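Local coordinates for acyl carrier protein (Thermotoga maritima MSB8, PDB 6LVU) that probably carries the growing acyl chain, on a phosphopantetheine arm, through the steps of fatty acid biosynthesis, at residues L43-L46 / V47-E51; E29-L32 / I33-G37. All coordinates share one frame; numbering follows the deposited sequence.

Interaction 1: L43-L46 / V47-E51; sequences LVDL and VMDFE. With ZN (zinc ion), chain E.
Asp45 and Asp49, one turn apart on helix 42-54, hold a zinc ion between their carboxylates in an i, i+4 metal site. This helix follows the predicted phosphopantetheine serine, Ser40, in the helical bundle of acyl carrier proteins, where its acidic outer face typically meets partner enzymes. Asp49 shows the grip atom by atom. Its CG lies beside its own N (chi1 -60°), which turns the carboxylate back along the helix toward Asp45. CB rests against Leu46 O. CG comes near Asp45 O, and Asp49 OD2 lies 2.9 Å from Asp45 O without a hydrogen bond, both being acceptors. Asp49 OD1 binds the zinc at 2.1 Å, while Asp49 OD2 lies at a longer 2.8 Å from the zinc. Asp49 OD2 is also crowded to 3.2 Å against Asp45 OD1. From the other side Asp45 OD2 reaches the same ion at 2.5 Å. The two carboxylate planes stand 88° apart, and water 1 is a further ligand. The cation probably offsets the repulsion between the two acids. Short acidic side chains suit this place, since each reaches the metal directly from the helix surface.

The inward face is apolar. Leu46 O sits over one face of the Phe50 ring, 3.2 Å above its plane and off centre toward the rim, while CE2 approaches Leu46 CB. That carbonyl is also gripped by Phe50 N at 2.8 Å. Beyond the turn, Phe50 meets Ile14 and Ile15 of helix 4-19 and Ile72 and Ile76 of helix 69-79; an alanine here would probably open a gap between the three helices and deprive Leu46 CB of its aromatic neighbour. Beta-branched Val47 is compact enough to pack against Leu43, with Leu43 CD1 pressed to 3.5 Å from Val47 CG2, closer than usual for two methyl carbons.

Interaction 2: E29-L32 / I33-G37; sequences EAKL and IDDLG
Lys31 O accepts two backbone bonds, from Asp35 N at 3.1 Å and from Leu36 N at 3.2 Å, so that residues 31-36 wind into a single helix-like turn rather than a regular helix. The two donors differ in approach: Leu36 N comes in nearly head-on to the carbonyl, whereas Asp35 N stands above the carbonyl plane, 38° out of it. Leu36 N also makes a weak bond to Leu32 O. The turn ends at Gly37, whose phi of 78° is easily adopted by a residue without a side chain, and whose N reaches back to Ile33 O.

Asp35 folds back over the start of the turn. With CG placed beside its own N and opposite the carbonyl carbon, OD2 accepts the Lys31 N-H at 2.9 Å in an almost straight bond that meets OD2 on the anti side, somewhat out of the carboxylate plane. An aspartate suits this spot because its short chain brings an acceptor to a backbone N-H that the turn itself does not use. The same oxygen lies against the lower Lys31 chain, 3.7 Å from Lys31 CB. Farther out, the ammonium bends instead toward Asp34: Lys31 NZ stands 4.5 Å from Asp34 OD1, too far for a salt bridge, though the opposite charges may attract weakly.

Buried Ala30, Leu32 and Leu36 take the inner side, with Leu36 CG 4.1 Å from the small Ala30 CB. Ile33 is exposed instead, and its side chain comes within about 4 Å of that of Ser40, the predicted cofactor attachment site. Between the helices, Leu32 and Leu36 both touch Ile15 of helix 4-19 and Val69 of helix 69-79, fastening this loop across the two.

From the N terminus, helix 4-19 leads into the long connecting loop, within which interaction 2 closes the small turn at 29-37. The chain then passes Ser40 and enters helix 42-54, where interaction 1 links successive turns and closes no loop. The two contacts are in series, neither nesting nor crossing; their centres lie about 16 Å apart, and they do not touch. They are joined instead through shared core partners: Ile15 and Ile72 each receive residues of both contacts. Loop and helix, which flank Ser40 in sequence, thereby pack on the same pair of helices, 4-19 and 69-79.

Interaction 1: L43-L46 / V47-E51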
loop_
_atom_site.group_PDB
_atom_site.type_symbol
_atom_site.label_atom_id
_atom_site.label_comp_id
_atom_site.label_asym_id
_atom_site.label_seq_id
_atom_site.Cartn_x
_atom_site.Cartn_y
_atom_site.Cartn_z
ATOM N N LEU A 43 2.924 -8.291 -0.642
ATOM C CA LEU A 43 2.754 -7.132 0.225
ATOM C C LEU A 43 4.056 -6.760 0.937
ATOM O O LEU A 43 4.317 -5.572 1.155
ATOM C CB LEU A 43 1.610 -7.400 1.215
ATOM C CG LEU A 43 1.081 -6.331 2.189
ATOM C CD1 LEU A 43 2.034 -6.069 3.306
ATOM C CD2 LEU A 43 0.792 -5.025 1.484
ATOM N N VAL A 44 4.928 -7.729 1.243
ATOM C CA VAL A 44 6.144 -7.367 1.972
ATOM C C VAL A 44 7.110 -6.571 1.084
ATOM O O VAL A 44 7.771 -5.644 1.555
ATOM C CB VAL A 44 6.812 -8.599 2.612
ATOM C CG1 VAL A 44 7.671 -9.324 1.638
ATOM C CG2 VAL A 44 7.653 -8.168 3.813
ATOM N N ASP A 45 7.186 -6.905 -0.210
ATOM C CA ASP A 45 7.955 -6.053 -1.119
ATOM C C ASP A 45 7.323 -4.683 -1.262
ATOM O O ASP A 45 8.040 -3.672 -1.263
ATOM C CB ASP A 45 8.107 -6.700 -2.494
ATOM C CG ASP A 45 9.214 -6.048 -3.311
ATOM O OD1 ASP A 45 8.910 -5.485 -4.381
ATOM O OD2 ASP A 45 10.385 -6.089 -2.887
ATOM N N LEU A 46 5.995 -4.620 -1.411
ATOM C CA LEU A 46 5.325 -3.330 -1.481
ATOM C C LEU A 46 5.638 -2.497 -0.250
ATOM O O LEU A 46 6.009 -1.324 -0.353
ATOM C CB LEU A 46 3.818 -3.519 -1.636
ATOM C CG LEU A 46 3.315 -4.114 -2.951
ATOM C CD1 LEU A 46 1.824 -4.449 -2.848
ATOM C CD2 LEU A 46 3.569 -3.181 -4.123
ATOM N N VAL A 47 5.533 -3.103 0.928
ATOM C CA VAL A 47 5.766 -2.380 2.171
ATOM C C VAL A 47 7.193 -1.856 2.245
ATOM O O VAL A 47 7.423 -0.721 2.670
ATOM C CB VAL A 47 5.407 -3.270 3.370
ATOM C CG1 VAL A 47 6.146 -2.825 4.581
ATOM C CG2 VAL A 47 3.921 -3.165 3.619
ATOM N N MET A 48 8.173 -2.670 1.841
ATOM C CA MET A 48 9.540 -2.161 1.842
ATOM C C MET A 48 9.698 -1.007 0.864
ATOM O O MET A 48 10.480 -0.080 1.110
ATOM C CB MET A 48 10.528 -3.273 1.507
ATOM C CG MET A 48 11.305 -3.761 2.711
ATOM S SD MET A 48 12.219 -5.239 2.273
ATOM C CE MET A 48 10.844 -6.327 1.923
ATOM N N ASP A 49 8.980 -1.048 -0.254
ATOM C CA ASP A 49 9.040 0.070 -1.180
ATOM C C ASP A 49 8.387 1.308 -0.574
ATOM O O ASP A 49 8.947 2.407 -0.662
ATOM C CB ASP A 49 8.412 -0.356 -2.504
ATOM C CG ASP A 49 9.149 -1.541 -3.114
ATOM O OD1 ASP A 49 10.370 -1.666 -2.854
ATOM O OD2 ASP A 49 8.527 -2.371 -3.807
ATOM N N PHE A 50 7.244 1.136 0.116
ATOM C CA PHE A 50 6.647 2.240 0.871
ATOM C C PHE A 50 7.558 2.707 1.999
ATOM O O PHE A 50 7.648 3.909 2.275
ATOM C CB PHE A 50 5.270 1.843 1.427
ATOM C CG PHE A 50 4.283 1.418 0.366
ATOM C CD1 PHE A 50 4.243 2.068 -0.867
ATOM C CD2 PHE A 50 3.425 0.362 0.578
ATOM C CE1 PHE A 50 3.359 1.661 -1.857
ATOM C CE2 PHE A 50 2.528 -0.036 -0.407
ATOM C CZ PHE A 50 2.493 0.607 -1.618
ATOM N N GLU A 51 8.240 1.768 2.663
ATOM C CA GLU A 51 9.168 2.139 3.731
ATOM C C GLU A 51 10.255 3.074 3.216
ATOM O O GLU A 51 10.557 4.096 3.843
ATOM C CB GLU A 51 9.792 0.883 4.336
ATOM C CG GLU A 51 8.972 0.309 5.478
ATOM C CD GLU A 51 9.476 -1.023 5.981
ATOM O OE1 GLU A 51 8.985 -1.474 7.038
ATOM O OE2 GLU A 51 10.374 -1.620 5.347
HETATM ZN ZN ZN E . 10.898 -3.678 -3.231
HETATM O O HOH W 1 10.065 -3.696 -5.376
#

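Interaction 2: E29-L32 / I33-G37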
loop_
_atom_site.group_PDB
_atom_site.type_symbol
_atom_site.label_atom_id
_atom_site.label_comp_id
_atom_site.label_asym_id
_atom_site.label_seq_id
_atom_site.Cartn_x
_atom_site.Cartn_y
_atom_site.Cartn_z
ATOM N N GLU A 29 -10.670 1.777 -0.903
ATOM C CA GLU A 29 -11.425 0.597 -0.478
ATOM C C GLU A 29 -10.944 -0.699 -1.108
ATOM O O GLU A 29 -11.460 -1.761 -0.749
ATOM C CB GLU A 29 -12.920 0.745 -0.804
ATOM C CG GLU A 29 -13.702 1.727 0.061
ATOM C CD GLU A 29 -13.285 3.164 -0.147
ATOM O OE1 GLU A 29 -13.113 3.585 -1.325
ATOM O OE2 GLU A 29 -13.129 3.870 0.876
ATOM N N ALA A 30 -10.017 -0.632 -2.060
ATOM C CA ALA A 30 -9.586 -1.821 -2.790
ATOM C C ALA A 30 -8.787 -2.748 -1.881
ATOM O O ALA A 30 -7.846 -2.318 -1.208
ATOM C CB ALA A 30 -8.750 -1.422 -4.011
ATOM N N LYS A 31 -9.157 -4.024 -1.866
ATOM C CA LYS A 31 -8.385 -5.031 -1.154
ATOM C C LYS A 31 -7.232 -5.466 -2.053
ATOM O O LYS A 31 -7.423 -5.682 -3.256
ATOM C CB LYS A 31 -9.302 -6.201 -0.792
ATOM C CG LYS A 31 -10.470 -5.726 0.086
ATOM C CD LYS A 31 -11.629 -6.712 0.181
ATOM C CE LYS A 31 -11.676 -7.441 1.498
ATOM N NZ LYS A 31 -10.513 -8.344 1.703
ATOM N N LEU A 32 -6.020 -5.528 -1.489
ATOM C CA LEU A 32 -4.856 -5.867 -2.308
ATOM C C LEU A 32 -5.075 -7.189 -3.030
ATOM O O LEU A 32 -4.936 -7.272 -4.256
ATOM C CB LEU A 32 -3.586 -5.947 -1.457
ATOM C CG LEU A 32 -2.897 -4.762 -0.768
ATOM C CD1 LEU A 32 -2.964 -3.470 -1.590
ATOM C CD2 LEU A 32 -3.478 -4.569 0.623
ATOM N N ILE A 33 -5.420 -8.231 -2.286
ATOM C CA ILE A 33 -5.566 -9.553 -2.878
ATOM C C ILE A 33 -6.853 -9.631 -3.691
ATOM O O ILE A 33 -6.829 -9.833 -4.907
ATOM C CB ILE A 33 -5.515 -10.628 -1.784
ATOM C CG1 ILE A 33 -4.216 -10.462 -0.984
ATOM C CG2 ILE A 33 -5.639 -12.037 -2.406
ATOM C CD1 ILE A 33 -3.807 -11.679 -0.171
ATOM N N ASP A 34 -7.996 -9.416 -3.037
ATOM C CA ASP A 34 -9.271 -9.758 -3.655
ATOM C C ASP A 34 -9.559 -8.903 -4.881
ATOM O O ASP A 34 -10.088 -9.405 -5.878
ATOM C CB ASP A 34 -10.389 -9.616 -2.631
ATOM C CG ASP A 34 -10.796 -10.944 -2.025
ATOM O OD1 ASP A 34 -11.969 -11.071 -1.593
ATOM O OD2 ASP A 34 -9.942 -11.862 -1.984
ATOM N N ASP A 35 -9.236 -7.610 -4.829
ATOM C CA ASP A 35 -9.595 -6.692 -5.899
ATOM C C ASP A 35 -8.460 -6.474 -6.886
ATOM O O ASP A 35 -8.676 -6.542 -8.094
ATOM C CB ASP A 35 -10.052 -5.345 -5.316
ATOM C CG ASP A 35 -11.326 -5.477 -4.487
ATOM O OD1 ASP A 35 -12.210 -6.268 -4.887
ATOM O OD2 ASP A 35 -11.461 -4.775 -3.453
ATOM N N LEU A 36 -7.247 -6.239 -6.395
ATOM C CA LEU A 36 -6.124 -5.854 -7.235
ATOM C C LEU A 36 -5.251 -7.035 -7.655
ATOM O O LEU A 36 -4.227 -6.825 -8.307
ATOM C CB LEU A 36 -5.273 -4.797 -6.519
ATOM C CG LEU A 36 -5.940 -3.470 -6.184
ATOM C CD1 LEU A 36 -4.943 -2.572 -5.469
ATOM C CD2 LEU A 36 -6.439 -2.797 -7.449
ATOM N N GLY A 37 -5.605 -8.258 -7.282
ATOM C CA GLY A 37 -4.913 -9.410 -7.832
ATOM C C GLY A 37 -3.556 -9.715 -7.242
ATOM O O GLY A 37 -2.815 -10.523 -7.817
#